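PDB 2I0M: phosphate-specific transport system accessory protein PhoU homolog from Streptococcus pneumoniae, which probably takes part in regulating phosphate uptake, forms a homodimer and binds zinc ions through clustered acidic side chains of its helical bundles. Local coordinates for residues A[19-22]-A[23-27]; A[88-91]-A[92-95]; A[160-163]-A[164-167]. One frame throughout, in Å; residues are numbered along the deposited sequence.

In the fold
Each of the three contacts is a run of about two turns within one helix of an all-helical chain; two lie side by side and the third apart. Contact 1, on helix 5-35, and contact 2, on helix 74-105, have centres 10 Å apart and touch directly: L90 packs against L19, G20 and V23, and V23 also meets M93. Contact 2 supplies E91 and D95 to a zinc ion, while the side chain of L19 in contact 1 stays about 11 Å from a zinc. Contact 3, on helix 152-168, is centred 25 Å from contact 2, their nearest atoms about 17 Å apart. Contacts 2 and 3 both reach the second subunit of the homodimer.

Contact 1: residues A[19-22]-A[23-27]; sequences LGQL and VLETA
The backbone O of L19 accepts the N-H of V23 at 2.9 Å, part of the i to i+4 ladder of the α-helix 5-35 in the PhoU helical bundle. The same spacing recurs as L24 N binds G20 O at 2.9 Å and E25 N binds Q21 O at 3.0 Å, the last of these the straightest, with an N-H...O angle of 173°. On the outer side of the helix Q21 and E25, one turn apart, suit a solvent-facing position. Q21 sends CG anti to the backbone N (chi1 -173°) and then bends at chi2, which swings its amide back toward E25. There the amide and carboxylate planes stand 81° apart, and Q21 OE1 lies 4.0 Å from E25 OE2, an approach of two oxygens that gives no bond. The buried side is apolar: L19 and V23 lie against L90 of helix 74-105, V23 and A27 against F193 of helix 177-209. G20, lacking a side chain, keeps the backbone slim where it meets L90. L24 packs on L130 of helix 117-136, and its CB rests 3.5 Å from G20 O.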
# COMPACT_ATOMS: atom_id res chain seq x y z
N LEU A 19 -8.90 9.90 -13.67
CA LEU A 19 -7.92 8.87 -13.37
C LEU A 19 -8.56 7.66 -12.69
O LEU A 19 -8.27 6.53 -13.05
CB LEU A 19 -6.81 9.41 -12.46
CG LEU A 19 -5.33 9.14 -12.77
CD1 LEU A 19 -4.44 9.13 -11.48
CD2 LEU A 19 -5.06 7.92 -13.69
N GLY A 20 -9.41 7.92 -11.69
CA GLY A 20 -10.10 6.86 -10.95
C GLY A 20 -11.07 6.06 -11.79
O GLY A 20 -11.21 4.85 -11.61
N GLN A 21 -11.79 6.74 -12.69
CA GLN A 21 -12.61 6.06 -13.69
C GLN A 21 -11.75 5.19 -14.63
O GLN A 21 -12.12 4.08 -14.96
CB GLN A 21 -13.41 7.10 -14.47
CG GLN A 21 -14.42 6.52 -15.42
CD GLN A 21 -15.49 5.69 -14.70
OE1 GLN A 21 -15.93 4.66 -15.24
NE2 GLN A 21 -15.92 6.13 -13.51
N LEU A 22 -10.59 5.70 -15.04
CA LEU A 22 -9.66 4.90 -15.81
C LEU A 22 -9.24 3.63 -15.05
O LEU A 22 -9.28 2.54 -15.62
CB LEU A 22 -8.44 5.72 -16.28
CG LEU A 22 -7.40 4.99 -17.14
CD1 LEU A 22 -8.03 4.39 -18.40
CD2 LEU A 22 -6.21 5.90 -17.50
N VAL A 23 -8.87 3.76 -13.76
CA VAL A 23 -8.52 2.53 -13.00
C VAL A 23 -9.69 1.60 -12.70
O VAL A 23 -9.47 0.40 -12.55
CB VAL A 23 -7.51 2.72 -11.78
CG1 VAL A 23 -7.14 4.16 -11.52
CG2 VAL A 23 -7.95 2.00 -10.52
N LEU A 24 -10.91 2.13 -12.64
CA LEU A 24 -12.11 1.29 -12.50
C LEU A 24 -12.34 0.47 -13.76
O LEU A 24 -12.59 -0.73 -13.68
CB LEU A 24 -13.36 2.11 -12.13
CG LEU A 24 -14.65 1.30 -11.92
CD1 LEU A 24 -14.59 0.27 -10.80
CD2 LEU A 24 -15.87 2.22 -11.72
N GLU A 25 -12.24 1.11 -14.91
CA GLU A 25 -12.29 0.42 -16.19
C GLU A 25 -11.25 -0.68 -16.34
O GLU A 25 -11.58 -1.79 -16.78
CB GLU A 25 -12.18 1.42 -17.35
CG GLU A 25 -13.45 2.25 -17.53
CD GLU A 25 -13.27 3.41 -18.50
OE1 GLU A 25 -12.12 3.65 -18.97
OE2 GLU A 25 -14.28 4.09 -18.79
N THR A 26 -10.00 -0.40 -15.99
CA THR A 26 -8.95 -1.42 -16.18
C THR A 26 -9.07 -2.57 -15.18
O THR A 26 -8.71 -3.69 -15.51
CB THR A 26 -7.49 -0.85 -16.29
OG1 THR A 26 -6.64 -1.49 -15.34
CG2 THR A 26 -7.44 0.64 -16.10
N ALA A 27 -9.60 -2.29 -14.00
CA ALA A 27 -9.91 -3.31 -13.01
C ALA A 27 -10.99 -4.24 -13.55
O ALA A 27 -10.86 -5.47 -13.50
CB ALA A 27 -10.35 -2.65 -11.68

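Contact 2: residues A[88-91]-A[92-95]; sequences SDLE and RMGD. With ZN (zinc ion), chain D.
Residues 88-91 and 92-95 form one unbroken α-helical stretch in which R92, M93, G94 and D95 each donate their backbone N-H to the carbonyl four residues earlier. The bond from M93 N to D89 O is 2.8 Å long, and that from G94 N to L90 O is nearly linear at 172°. On one side of this helix E91 and D95, a turn apart, share a zinc ion. E91 bends at chi2 (46°) and brings both carboxylate oxygens to the metal, OE2 at 2.3 Å and OE1 at 2.6 Å, whereas D95 uses OD2 at 2.0 Å. The two carboxylate planes are turned 71° apart, and E91 OE1 comes within 3.1 Å of D95 OD2; the cation they share probably offsets the repulsion between these acidic oxygens. R92 reaches out as an extended chain from CG to NE, and S88 OG sits 3.8 Å above one face of its guanidinium, toward the rim. R92 NH1 forms a salt bridge with D89 of the second subunit, and D89 OD1 the equivalent one with R92 of that subunit, a reciprocal pair for which a long basic and a short acidic side chain suit the interface. Toward the protein interior, L90 CD1 meets M93 SD at 4.0 Å; L90 also packs on F16 of helix 5-35, M93 on Y196 and I197 of helix 177-209. E91 and D95 form an E-x-x-x-D pair, the acidic metal-binding motif of PhoU proteins; E191 and D195 repeat the spacing at another zinc site, and here D214 OD1 of the second subunit joins the coordination across the homodimer.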
# COMPACT_ATOMS: atom_id res chain seq x y z
N SER A 88 -1.73 8.82 -6.36
CA SER A 88 -0.72 7.79 -6.08
C SER A 88 -1.27 6.41 -5.67
O SER A 88 -0.78 5.38 -6.14
CB SER A 88 0.22 8.30 -4.99
OG SER A 88 1.10 7.27 -4.58
N ASP A 89 -2.24 6.38 -4.77
CA ASP A 89 -2.91 5.14 -4.38
C ASP A 89 -3.62 4.52 -5.60
O ASP A 89 -3.69 3.30 -5.75
CB ASP A 89 -3.96 5.42 -3.28
CG ASP A 89 -3.34 5.68 -1.91
OD1 ASP A 89 -2.14 5.40 -1.70
OD2 ASP A 89 -4.06 6.14 -1.01
N LEU A 90 -4.12 5.40 -6.46
CA LEU A 90 -4.82 5.02 -7.66
C LEU A 90 -3.84 4.37 -8.65
O LEU A 90 -4.16 3.32 -9.20
CB LEU A 90 -5.51 6.26 -8.24
CG LEU A 90 -6.98 6.37 -8.63
CD1 LEU A 90 -8.00 5.79 -7.61
CD2 LEU A 90 -7.26 7.85 -8.90
N GLU A 91 -2.65 4.94 -8.86
CA GLU A 91 -1.69 4.23 -9.72
C GLU A 91 -1.18 2.91 -9.15
O GLU A 91 -0.79 2.02 -9.91
CB GLU A 91 -0.66 5.13 -10.47
CG GLU A 91 0.81 5.21 -10.14
CD GLU A 91 1.55 3.90 -9.92
OE1 GLU A 91 1.51 3.42 -8.76
OE2 GLU A 91 2.22 3.38 -10.85
N ARG A 92 -1.22 2.76 -7.83
CA ARG A 92 -0.86 1.47 -7.22
C ARG A 92 -2.00 0.47 -7.40
O ARG A 92 -1.76 -0.70 -7.70
CB ARG A 92 -0.42 1.64 -5.77
CG ARG A 92 0.90 2.41 -5.68
CD ARG A 92 1.28 2.74 -4.27
NE ARG A 92 2.45 3.61 -4.19
CZ ARG A 92 2.92 4.12 -3.06
NH1 ARG A 92 2.31 3.84 -1.90
NH2 ARG A 92 4.01 4.89 -3.07
N MET A 93 -3.23 0.94 -7.27
CA MET A 93 -4.42 0.16 -7.66
C MET A 93 -4.29 -0.37 -9.10
O MET A 93 -4.34 -1.58 -9.33
CB MET A 93 -5.69 0.99 -7.47
CG MET A 93 -5.97 1.22 -5.97
SD MET A 93 -7.23 2.45 -5.58
CE MET A 93 -8.58 1.66 -6.40
N GLY A 94 -4.07 0.55 -10.05
CA GLY A 94 -3.68 0.23 -11.43
C GLY A 94 -2.61 -0.84 -11.61
O GLY A 94 -2.80 -1.76 -12.39
N ASP A 95 -1.48 -0.73 -10.92
CA ASP A 95 -0.41 -1.74 -11.01
C ASP A 95 -0.89 -3.16 -10.61
O ASP A 95 -0.45 -4.15 -11.17
CB ASP A 95 0.75 -1.39 -10.09
CG ASP A 95 1.49 -0.11 -10.50
OD1 ASP A 95 1.51 0.31 -11.69
OD2 ASP A 95 2.11 0.45 -9.58
ZN ZN D . 3.47 1.95 -9.58

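Contact 3: residues A[160-163]-A[164-167]; sequences YALS and KEII
This contact belongs to helix 152-168, whose first residues include the zinc ligands D152 and D156. K164 donates its backbone N-H to Y160 O at 2.8 Å, almost straight at 177°, and E165 N binds A161 O at 3.1 Å. I167 N reaches S163 O at 3.2 Å, again with a nearly straight N-H. Among side chains, L162 and E165 lie alongside each other and point the same way. E165 runs extended beyond CG, its chi1 of 171° setting CG anti to the backbone N, and this lays OE1 3.4 Å from L162 CD2. The first carbons of K164 lie against the carbonyl of Y160, with K164 CG 3.4 Å from Y160 O. The hydroxyl of S163 turns back to hydrogen-bond to the backbone O of Y159, so a small polar residue is accommodated within the helix. L162 and I166 face the bundle, meeting I187 and Y183 of helix 177-209, while I167 packs on its counterpart I167 of the second subunit. E165 OE1 against the L162 methyl is a non-bonded contact and not a charge pair; with no salt bridge between residues 160-163 and 164-167, regular backbone bonds and van der Waals contacts do the joining.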
# COMPACT_ATOMS: atom_id res chain seq x y z
N TYR A 160 -8.61 -14.63 2.97
CA TYR A 160 -8.15 -15.76 3.78
C TYR A 160 -8.81 -17.07 3.40
O TYR A 160 -8.12 -18.08 3.24
CB TYR A 160 -8.23 -15.45 5.28
CG TYR A 160 -7.25 -14.36 5.71
CD1 TYR A 160 -5.88 -14.61 5.80
CD2 TYR A 160 -7.70 -13.06 5.99
CE1 TYR A 160 -4.98 -13.61 6.17
CE2 TYR A 160 -6.81 -12.05 6.36
CZ TYR A 160 -5.45 -12.34 6.45
OH TYR A 160 -4.58 -11.34 6.81
N ALA A 161 -10.13 -17.04 3.22
CA ALA A 161 -10.87 -18.20 2.74
C ALA A 161 -10.30 -18.73 1.44
O ALA A 161 -10.11 -19.93 1.29
CB ALA A 161 -12.35 -17.85 2.57
N LEU A 162 -10.02 -17.84 0.49
CA LEU A 162 -9.47 -18.30 -0.78
C LEU A 162 -8.02 -18.77 -0.67
O LEU A 162 -7.61 -19.68 -1.38
CB LEU A 162 -9.67 -17.25 -1.88
CG LEU A 162 -11.07 -17.24 -2.51
CD1 LEU A 162 -11.46 -15.88 -3.03
CD2 LEU A 162 -11.18 -18.29 -3.63
N SER A 163 -7.25 -18.18 0.25
CA SER A 163 -5.88 -18.61 0.50
C SER A 163 -5.85 -20.01 1.11
O SER A 163 -5.12 -20.88 0.63
CB SER A 163 -5.14 -17.63 1.40
OG SER A 163 -5.07 -16.36 0.78
N LYS A 164 -6.63 -20.21 2.17
CA LYS A 164 -6.77 -21.51 2.82
C LYS A 164 -7.18 -22.58 1.82
O LYS A 164 -6.64 -23.69 1.84
CB LYS A 164 -7.81 -21.44 3.94
CG LYS A 164 -7.34 -20.77 5.22
CD LYS A 164 -8.38 -20.91 6.32
CE LYS A 164 -7.80 -20.62 7.72
NZ LYS A 164 -7.52 -19.16 7.98
N GLU A 165 -8.13 -22.25 0.94
CA GLU A 165 -8.61 -23.18 -0.07
C GLU A 165 -7.53 -23.53 -1.09
O GLU A 165 -7.28 -24.71 -1.35
CB GLU A 165 -9.86 -22.63 -0.77
CG GLU A 165 -10.33 -23.43 -1.98
CD GLU A 165 -11.26 -22.63 -2.89
OE1 GLU A 165 -11.57 -21.46 -2.55
OE2 GLU A 165 -11.69 -23.16 -3.93
N ILE A 166 -6.88 -22.51 -1.65
CA ILE A 166 -5.93 -22.72 -2.75
C ILE A 166 -4.72 -23.56 -2.34
O ILE A 166 -4.38 -24.52 -3.03
CB ILE A 166 -5.50 -21.39 -3.44
CG1 ILE A 166 -6.72 -20.62 -3.95
CG2 ILE A 166 -4.56 -21.67 -4.61
CD1 ILE A 166 -6.41 -19.22 -4.46
N ILE A 167 -4.08 -23.21 -1.22
CA ILE A 167 -2.92 -23.98 -0.76
C ILE A 167 -3.37 -25.31 -0.17
O ILE A 167 -2.63 -26.30 -0.22
CB ILE A 167 -2.05 -23.23 0.28
CG1 ILE A 167 -2.80 -23.06 1.60
CG2 ILE A 167 -1.58 -21.88 -0.25
CD1 ILE A 167 -2.00 -23.51 2.81